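Local coordinates for protein 4-hydroxybutyrate coenzyme A transferase (Shewanella oneidensis, PDB 2OAS) that probably transfers coenzyme A from an acyl-CoA thioester to a carboxylate such as 4-hydroxybutyrate, and holds coenzyme A in this crystal, at residues I4-S8 and A9-V13; D36-A39 and K40-L43; G77-P80 and T81-L84; I163-D166 and R167-A170. One frame throughout, in Å; residues are numbered along the deposited sequence.

Contact 1: residues I4-S8 and A9-V13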
loop_
_atom_site.group_PDB
_atom_site.type_symbol
_atom_site.label_atom_id
_atom_site.label_comp_id
_atom_site.label_asym_id
_atom_site.label_seq_id
_atom_site.Cartn_x
_atom_site.Cartn_y
_atom_site.Cartn_z
ATOM N N ILE A 4 7.310 -4.495 -42.664
ATOM C CA ILE A 4 6.647 -4.037 -43.867
ATOM C C ILE A 4 6.504 -2.526 -43.829
ATOM O O ILE A 4 5.884 -1.977 -42.923
ATOM C CB ILE A 4 5.263 -4.666 -43.992
ATOM C CG1 ILE A 4 5.359 -6.173 -43.790
ATOM C CG2 ILE A 4 4.689 -4.387 -45.363
ATOM C CD1 ILE A 4 4.019 -6.858 -43.815
ATOM N N VAL A 5 7.074 -1.856 -44.822
ATOM C CA VAL A 5 7.016 -0.404 -44.904
ATOM C C VAL A 5 5.704 0.057 -45.527
ATOM O O VAL A 5 5.610 0.221 -46.736
ATOM C CB VAL A 5 8.191 0.148 -45.749
ATOM C CG1 VAL A 5 8.203 1.667 -45.696
ATOM C CG2 VAL A 5 9.504 -0.414 -45.235
ATOM N N CYS A 6 4.696 0.279 -44.699
ATOM C CA CYS A 6 3.401 0.716 -45.190
ATOM C C CYS A 6 3.445 2.115 -45.768
ATOM O O CYS A 6 4.265 2.941 -45.363
ATOM C CB CYS A 6 2.370 0.663 -44.068
ATOM S SG CYS A 6 2.141 -0.991 -43.411
ATOM N N GLN A 7 2.556 2.384 -46.718
ATOM C CA GLN A 7 2.503 3.701 -47.340
ATOM C C GLN A 7 1.412 4.561 -46.718
ATOM O O GLN A 7 1.329 5.742 -47.016
ATOM C CB GLN A 7 2.279 3.578 -48.850
ATOM C CG GLN A 7 3.291 4.380 -49.653
ATOM C CD GLN A 7 4.711 3.889 -49.434
ATOM O OE1 GLN A 7 5.654 4.683 -49.337
ATOM N NE2 GLN A 7 4.873 2.571 -49.367
ATOM N N SER A 8 0.592 3.966 -45.852
ATOM C CA SER A 8 -0.477 4.702 -45.172
ATOM C C SER A 8 -0.759 4.095 -43.800
ATOM O O SER A 8 -0.497 2.909 -43.573
ATOM C CB SER A 8 -1.758 4.688 -45.995
ATOM O OG SER A 8 -2.326 3.392 -46.012
ATOM N N ALA A 9 -1.296 4.900 -42.887
ATOM C CA ALA A 9 -1.607 4.414 -41.549
ATOM C C ALA A 9 -2.612 3.273 -41.598
ATOM O O ALA A 9 -2.554 2.351 -40.800
ATOM C CB ALA A 9 -2.154 5.537 -40.694
ATOM N N LEU A 10 -3.541 3.342 -42.541
ATOM C CA LEU A 10 -4.561 2.302 -42.672
ATOM C C LEU A 10 -3.902 0.983 -43.069
ATOM O O LEU A 10 -4.313 -0.085 -42.627
ATOM C CB LEU A 10 -5.591 2.726 -43.718
ATOM C CG LEU A 10 -7.004 2.144 -43.622
ATOM C CD1 LEU A 10 -7.876 2.774 -44.703
ATOM C CD2 LEU A 10 -6.976 0.641 -43.770
ATOM N N GLU A 11 -2.866 1.066 -43.894
ATOM C CA GLU A 11 -2.168 -0.136 -44.329
ATOM C C GLU A 11 -1.476 -0.817 -43.146
ATOM O O GLU A 11 -1.442 -2.043 -43.046
ATOM C CB GLU A 11 -1.157 0.226 -45.405
ATOM C CG GLU A 11 -0.471 -0.960 -46.001
ATOM C CD GLU A 11 0.469 -0.570 -47.117
ATOM O OE1 GLU A 11 1.272 -1.431 -47.531
ATOM O OE2 GLU A 11 0.404 0.600 -47.579
ATOM N N ALA A 12 -0.951 -0.013 -42.240
ATOM C CA ALA A 12 -0.283 -0.529 -41.063
ATOM C C ALA A 12 -1.280 -1.171 -40.116
ATOM O O ALA A 12 -1.055 -2.269 -39.607
ATOM C CB ALA A 12 0.453 0.610 -40.347
ATOM N N VAL A 13 -2.387 -0.484 -39.876
ATOM C CA VAL A 13 -3.391 -0.997 -38.971
ATOM C C VAL A 13 -4.085 -2.249 -39.498
ATOM O O VAL A 13 -4.604 -3.049 -38.727
ATOM C CB VAL A 13 -4.426 0.076 -38.686
ATOM C CG1 VAL A 13 -5.504 -0.472 -37.785
ATOM C CG2 VAL A 13 -3.762 1.244 -38.026
#
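The carboxylate of Glu11 is met by Gln7 N from above its plane: the N-H reaches OE2 at 2.9 Å, in a nearly straight bond that arrives 62° out of the plane. The other oxygen, OE1, lies 3.8 Å from Cys6 CA, so the group rests along the backbone between Cys6 and Gln7. CG anti to the backbone N (chi1 -175°) and an extended chain beyond it carry the carboxylate back past the start of helix 9-13. On the way, Glu11 CG passes 3.7 Å from Cys6 SG. Ser8 is the N-cap of this helix. Its OG accepts from Glu11 N at 3.2 Å, and its O takes a bond from Ala12 N at 3.2 Å and a weak one from Glu11 N. A classical capping box would have the glutamate accept from the cap residue itself; here it accepts from the residue before. With an alanine here the carboxylate is gone, and Gln7 N would probably be left without this acceptor and the helix start without a nearby negative charge. Small residues fit the inner side, where Cys6 SG lies 3.8 Å from Ala12 CB and Ala9 packs on Tyr172 of strand 170-173.

Contact 2: residues D36-A39 and K40-L43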
loop_
_atom_site.group_PDB
_atom_site.type_symbol
_atom_site.label_atom_id
_atom_site.label_comp_id
_atom_site.label_asym_id
_atom_site.label_seq_id
_atom_site.Cartn_x
_atom_site.Cartn_y
_atom_site.Cartn_z
ATOM N N ASP A 36 -6.161 6.751 -35.309
ATOM C CA ASP A 36 -7.227 7.318 -36.138
ATOM C C ASP A 36 -7.501 6.375 -37.292
ATOM O O ASP A 36 -8.638 6.245 -37.730
ATOM C CB ASP A 36 -6.863 8.706 -36.677
ATOM C CG ASP A 36 -6.991 9.799 -35.614
ATOM O OD1 ASP A 36 -7.509 9.510 -34.513
ATOM O OD2 ASP A 36 -6.584 10.948 -35.883
ATOM N N ALA A 37 -6.470 5.698 -37.781
ATOM C CA ALA A 37 -6.688 4.772 -38.881
ATOM C C ALA A 37 -7.455 3.547 -38.366
ATOM O O ALA A 37 -8.223 2.928 -39.099
ATOM C CB ALA A 37 -5.363 4.347 -39.487
ATOM N N LEU A 38 -7.246 3.217 -37.100
ATOM C CA LEU A 38 -7.910 2.078 -36.483
ATOM C C LEU A 38 -9.364 2.437 -36.206
ATOM O O LEU A 38 -10.214 1.564 -36.057
ATOM C CB LEU A 38 -7.206 1.707 -35.175
ATOM C CG LEU A 38 -7.760 0.560 -34.342
ATOM C CD1 LEU A 38 -7.718 -0.730 -35.151
ATOM C CD2 LEU A 38 -6.968 0.423 -33.061
ATOM N N ALA A 39 -9.640 3.735 -36.143
ATOM C CA ALA A 39 -10.998 4.223 -35.890
ATOM C C ALA A 39 -11.886 3.789 -37.037
ATOM O O ALA A 39 -13.103 3.695 -36.891
ATOM C CB ALA A 39 -10.999 5.747 -35.764
ATOM N N LYS A 40 -11.269 3.534 -38.185
ATOM C CA LYS A 40 -12.020 3.092 -39.349
ATOM C C LYS A 40 -11.875 1.601 -39.608
ATOM O O LYS A 40 -12.874 0.894 -39.718
ATOM C CB LYS A 40 -11.599 3.891 -40.581
ATOM C CG LYS A 40 -12.346 5.213 -40.693
ATOM C CD LYS A 40 -11.459 6.398 -40.401
ATOM C CE LYS A 40 -10.498 6.626 -41.550
ATOM N NZ LYS A 40 -9.762 7.908 -41.403
ATOM N N HIS A 41 -10.633 1.125 -39.683
ATOM C CA HIS A 41 -10.356 -0.291 -39.921
ATOM C C HIS A 41 -11.108 -1.199 -38.940
ATOM O O HIS A 41 -11.597 -2.263 -39.320
ATOM C CB HIS A 41 -8.850 -0.555 -39.803
ATOM C CG HIS A 41 -8.475 -2.000 -39.950
ATOM N ND1 HIS A 41 -8.651 -2.700 -41.122
ATOM C CD2 HIS A 41 -7.945 -2.875 -39.070
ATOM C CE1 HIS A 41 -8.243 -3.944 -40.962
ATOM N NE2 HIS A 41 -7.811 -4.077 -39.725
ATOM N N ALA A 42 -11.182 -0.778 -37.685
ATOM C CA ALA A 42 -11.862 -1.560 -36.663
ATOM C C ALA A 42 -13.342 -1.749 -36.985
ATOM O O ALA A 42 -13.975 -2.670 -36.482
ATOM C CB ALA A 42 -11.715 -0.887 -35.306
ATOM N N LEU A 43 -13.889 -0.872 -37.822
ATOM C CA LEU A 43 -15.297 -0.960 -38.192
ATOM C C LEU A 43 -15.630 -2.261 -38.898
ATOM O O LEU A 43 -16.791 -2.677 -38.922
ATOM C CB LEU A 43 -15.691 0.218 -39.075
ATOM C CG LEU A 43 -15.637 1.583 -38.385
ATOM C CD1 LEU A 43 -16.094 2.651 -39.352
ATOM C CD2 LEU A 43 -16.518 1.572 -37.150
#
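Backbone hydrogen bonds tie Ala37 and Leu38 to the residues that follow. Ala37 O accepts from His41 N at 3.1 Å and from Lys40 N at 3.2 Å, while Ala42 N bonds to Leu38 O at 3.0 Å. The apolar contacts lie on one side of this turn. Leu38 has CG anti to the backbone N (chi1 178°), which carries CD1 along the helix to 4.0 Å from Ala42 CB; the same methyl sits at the edge of the His41 ring, near its plane. Ala42 CB also comes within 3.0 Å of Leu38 O, a tight approach for a methyl against a carbonyl oxygen. On the outward side, Leu43 CG lies 3.6 Å from Ala39 O, and the bent chain of Lys40 brings its CD to 3.9 Å from Asp36 O, leaving the exposed lysine lying back along the helix. The polar ends look to other partners: Asp36 forms a salt bridge with Lys32 and a hydrogen bond with Ser60, and His41 NE2 bonds to Ile16 O. With 3-10 geometry at Ala42 and Leu43, the contact lies toward the later part of helix 32-41, which links strands 21-24 and 48-52 in a beta-alpha-beta unit.

Contact 3: residues G77-P80 and T81-L84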
loop_
_atom_site.group_PDB
_atom_site.type_symbol
_atom_site.label_atom_id
_atom_site.label_comp_id
_atom_site.label_asym_id
_atom_site.label_seq_id
_atom_site.Cartn_x
_atom_site.Cartn_y
_atom_site.Cartn_z
ATOM N N GLY A 77 -7.994 5.875 -16.330
ATOM C CA GLY A 77 -8.910 6.610 -17.178
ATOM C C GLY A 77 -8.426 7.968 -17.667
ATOM O O GLY A 77 -7.510 8.584 -17.103
ATOM N N GLY A 78 -9.067 8.441 -18.728
ATOM C CA GLY A 78 -8.728 9.726 -19.303
ATOM C C GLY A 78 -9.962 10.461 -19.793
ATOM O O GLY A 78 -11.094 9.990 -19.632
ATOM N N VAL A 79 -9.746 11.627 -20.390
ATOM C CA VAL A 79 -10.835 12.452 -20.908
ATOM C C VAL A 79 -11.763 11.721 -21.881
ATOM O O VAL A 79 -12.982 11.799 -21.751
ATOM C CB VAL A 79 -10.283 13.722 -21.614
ATOM C CG1 VAL A 79 -11.434 14.554 -22.158
ATOM C CG2 VAL A 79 -9.442 14.541 -20.640
ATOM N N PRO A 80 -11.201 11.007 -22.867
ATOM C CA PRO A 80 -12.027 10.283 -23.840
ATOM C C PRO A 80 -12.640 8.977 -23.336
ATOM O O PRO A 80 -13.478 8.389 -24.009
ATOM C CB PRO A 80 -11.052 10.032 -24.984
ATOM C CG PRO A 80 -9.775 9.764 -24.244
ATOM C CD PRO A 80 -9.771 10.878 -23.204
ATOM N N THR A 81 -12.230 8.523 -22.160
ATOM C CA THR A 81 -12.753 7.271 -21.640
ATOM C C THR A 81 -13.716 7.412 -20.462
ATOM O O THR A 81 -14.557 6.547 -20.259
ATOM C CB THR A 81 -11.605 6.331 -21.240
ATOM O OG1 THR A 81 -10.666 7.049 -20.431
ATOM C CG2 THR A 81 -10.899 5.791 -22.484
ATOM N N ARG A 82 -13.599 8.494 -19.693
ATOM C CA ARG A 82 -14.462 8.712 -18.534
ATOM C C ARG A 82 -15.946 8.531 -18.834
ATOM O O ARG A 82 -16.654 7.816 -18.118
ATOM C CB ARG A 82 -14.249 10.114 -17.957
ATOM C CG ARG A 82 -12.943 10.287 -17.219
ATOM C CD ARG A 82 -12.635 11.748 -16.934
ATOM N NE ARG A 82 -11.193 11.925 -16.787
ATOM C CZ ARG A 82 -10.537 13.047 -17.053
ATOM N NH1 ARG A 82 -11.197 14.120 -17.480
ATOM N NH2 ARG A 82 -9.211 13.082 -16.917
ATOM N N PRO A 83 -16.448 9.191 -19.891
ATOM C CA PRO A 83 -17.868 9.045 -20.208
ATOM C C PRO A 83 -18.238 7.601 -20.519
ATOM O O PRO A 83 -19.353 7.159 -20.233
ATOM C CB PRO A 83 -18.046 9.965 -21.407
ATOM C CG PRO A 83 -16.704 9.871 -22.083
ATOM C CD PRO A 83 -15.763 9.996 -20.914
ATOM N N LEU A 84 -17.300 6.872 -21.112
ATOM C CA LEU A 84 -17.541 5.483 -21.452
ATOM C C LEU A 84 -17.487 4.596 -20.206
ATOM O O LEU A 84 -18.269 3.658 -20.069
ATOM C CB LEU A 84 -16.524 4.994 -22.494
ATOM C CG LEU A 84 -16.918 5.075 -23.982
ATOM C CD1 LEU A 84 -17.385 6.476 -24.341
ATOM C CD2 LEU A 84 -15.723 4.663 -24.842
#
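Arg82 folds back from the first turn of helix 82-86 over the peptide that joins Gly78 to Val79. Its CB stands 3.6 Å from Gly78 O. With CG anti to the carbonyl carbon (chi1 -73°), the chain turns toward the loop and CG comes to 3.1 Å from Gly78 O; from there it runs extended, with CD passing the same carbonyl. NE then turns to Tyr326 O, its hydrogen-bond acceptor. The guanidinium lies with one face over the peptide, Val79 N 3.7 Å above its plane over the centre and Gly78 C nearer its rim, while NH1 reaches Val79 CG2 at 3.6 Å. A cation-pi contact with Tyr326 also involves this group. A leucine in its place would probably leave Tyr326 O without this donor and the peptide of Gly78 and Val79 without its flat cover.

Beneath the arginine, Gly78 O accepts both Arg82 N, at 2.9 Å, and Thr81 N. Thr81 OG1 accepts a hydrogen bond from Gly78 N at 2.7 Å, so buried Thr81 closes the loop from its side chain as well. Pro83 has no N-H for the carbonyl four residues back; its CD lies against Val79 O instead, which a first helical turn tolerates. Residues 78-81 form a type I beta turn that leads into helix 82-86, beside the pocket whose coenzyme A lies about 6 Å from the Arg82 side chain.

Contact 4: residues I163-D166 and R167-A170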
loop_
_atom_site.group_PDB
_atom_site.type_symbol
_atom_site.label_atom_id
_atom_site.label_comp_id
_atom_site.label_asym_id
_atom_site.label_seq_id
_atom_site.Cartn_x
_atom_site.Cartn_y
_atom_site.Cartn_z
ATOM N N ILE A 163 14.505 0.214 -28.980
ATOM C CA ILE A 163 13.989 -1.026 -29.562
ATOM C C ILE A 163 14.390 -1.085 -31.040
ATOM O O ILE A 163 14.420 -0.065 -31.740
ATOM C CB ILE A 163 12.424 -1.095 -29.391
ATOM C CG1 ILE A 163 11.829 -2.275 -30.174
ATOM C CG2 ILE A 163 11.792 0.188 -29.896
ATOM C CD1 ILE A 163 12.307 -3.632 -29.743
ATOM N N HIS A 164 14.706 -2.283 -31.515
ATOM C CA HIS A 164 15.146 -2.445 -32.898
ATOM C C HIS A 164 13.983 -2.565 -33.866
ATOM O O HIS A 164 12.997 -3.221 -33.573
ATOM C CB HIS A 164 16.070 -3.661 -33.009
ATOM C CG HIS A 164 16.929 -3.640 -34.235
ATOM N ND1 HIS A 164 16.505 -4.129 -35.451
ATOM C CD2 HIS A 164 18.162 -3.135 -34.444
ATOM C CE1 HIS A 164 17.442 -3.927 -36.354
ATOM N NE2 HIS A 164 18.458 -3.326 -35.769
ATOM N N ILE A 165 14.115 -1.932 -35.024
ATOM C CA ILE A 165 13.046 -1.924 -36.012
ATOM C C ILE A 165 12.683 -3.301 -36.576
ATOM O O ILE A 165 11.625 -3.453 -37.164
ATOM C CB ILE A 165 13.373 -0.963 -37.173
ATOM C CG1 ILE A 165 12.115 -0.693 -37.993
ATOM C CG2 ILE A 165 14.470 -1.559 -38.058
ATOM C CD1 ILE A 165 12.345 0.223 -39.157
ATOM N N ASP A 166 13.544 -4.302 -36.422
ATOM C CA ASP A 166 13.189 -5.620 -36.936
ATOM C C ASP A 166 12.206 -6.313 -36.014
ATOM O O ASP A 166 11.739 -7.401 -36.315
ATOM C CB ASP A 166 14.410 -6.512 -37.118
ATOM C CG ASP A 166 15.210 -6.147 -38.345
ATOM O OD1 ASP A 166 14.636 -5.508 -39.263
ATOM O OD2 ASP A 166 16.407 -6.510 -38.392
ATOM N N ARG A 167 11.901 -5.695 -34.882
ATOM C CA ARG A 167 10.940 -6.257 -33.940
ATOM C C ARG A 167 9.538 -5.782 -34.324
ATOM O O ARG A 167 8.562 -6.072 -33.633
ATOM C CB ARG A 167 11.262 -5.797 -32.513
ATOM C CG ARG A 167 12.516 -6.433 -31.916
ATOM C CD ARG A 167 12.152 -7.357 -30.771
ATOM N NE ARG A 167 11.638 -6.597 -29.635
ATOM C CZ ARG A 167 10.927 -7.101 -28.628
ATOM N NH1 ARG A 167 10.623 -8.394 -28.595
ATOM N NH2 ARG A 167 10.522 -6.303 -27.647
ATOM N N PHE A 168 9.451 -5.060 -35.436
ATOM C CA PHE A 168 8.183 -4.503 -35.920
ATOM C C PHE A 168 7.611 -5.311 -37.088
ATOM O O PHE A 168 8.341 -5.720 -37.990
ATOM C CB PHE A 168 8.397 -3.040 -36.376
ATOM C CG PHE A 168 8.962 -2.124 -35.308
ATOM C CD1 PHE A 168 9.395 -0.847 -35.639
ATOM C CD2 PHE A 168 9.035 -2.521 -33.979
ATOM C CE1 PHE A 168 9.893 0.024 -34.672
ATOM C CE2 PHE A 168 9.531 -1.652 -32.997
ATOM C CZ PHE A 168 9.963 -0.374 -33.352
ATOM N N ALA A 169 6.304 -5.535 -37.082
ATOM C CA ALA A 169 5.673 -6.290 -38.172
ATOM C C ALA A 169 5.335 -5.336 -39.299
ATOM O O ALA A 169 5.341 -5.704 -40.477
ATOM C CB ALA A 169 4.406 -6.966 -37.682
ATOM N N ALA A 170 5.044 -4.101 -38.920
ATOM C CA ALA A 170 4.669 -3.077 -39.873
ATOM C C ALA A 170 5.198 -1.755 -39.384
ATOM O O ALA A 170 5.419 -1.566 -38.182
ATOM C CB ALA A 170 3.167 -3.019 -40.002
#
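Phe168 and Ile165 meet in a CH-pi contact: Ile165 CA lies over one face of the Phe168 ring, 4.0 Å from its centroid, and His164 O stands over the same face, nearer the rim. Apolar packing surrounds this. Ile165 CG1 touches Phe168 CD1 at 3.6 Å, the two side chains crossing at about a right angle, and Ile163 CG1 reaches Phe168 CE2 at 3.7 Å, approaching obliquely. Phe168 CG, anti to the carbonyl carbon (chi1 -57°), sends the ring back over the turn, where Ile146, Ala148 and Cys127 also pack against it. An aromatic ring suits this buried place because its broad surface can cover branched aliphatic groups and backbone together. Ile163 CD1 lies at the edge of the Arg167 guanidinium, near its plane, while the bent arginine chain touches Cys140 and Gln141 of helix 136-142.

The hydrogen bonds are of two kinds. In the backbone, Arg167 N bonds to His164 O at 3.0 Å and Phe168 N to Ile165 O at 3.2 Å, successive closures of a 3-10 turn between strands 162-164 and 170-173. From a side chain, His164 ND1 accepts Asp166 N at 3.1 Å, tilted 24° from the ring plane. Acting as acceptor, ND1 would carry no proton, so the imidazole is probably neutral with its hydrogen on NE2.

Overall arrangement
Contacts 1, 2 and 4 form one neighbourhood of the amino-terminal parallel sheet, while contact 3 stands apart beside the bound coenzyme A. Contact 1 is the hub: its centre is about 13 Å from that of contact 2, where Ala9 CB packs on Ala37 CB at 3.6 Å, and about 14 Å from that of contact 4, where Ile4 N probably bonds to Ala169 O at 3.2 Å. Contacts 2 and 4 do not touch, with nearest atoms about 11 Å apart. Contact 3 has nearest atoms about 10 Å from contact 2, 17 Å from contact 1 and 24 Å from contact 4. It alone borders the ligand pocket; the Gly77 backbone bonds to Ser327, which binds coenzyme A.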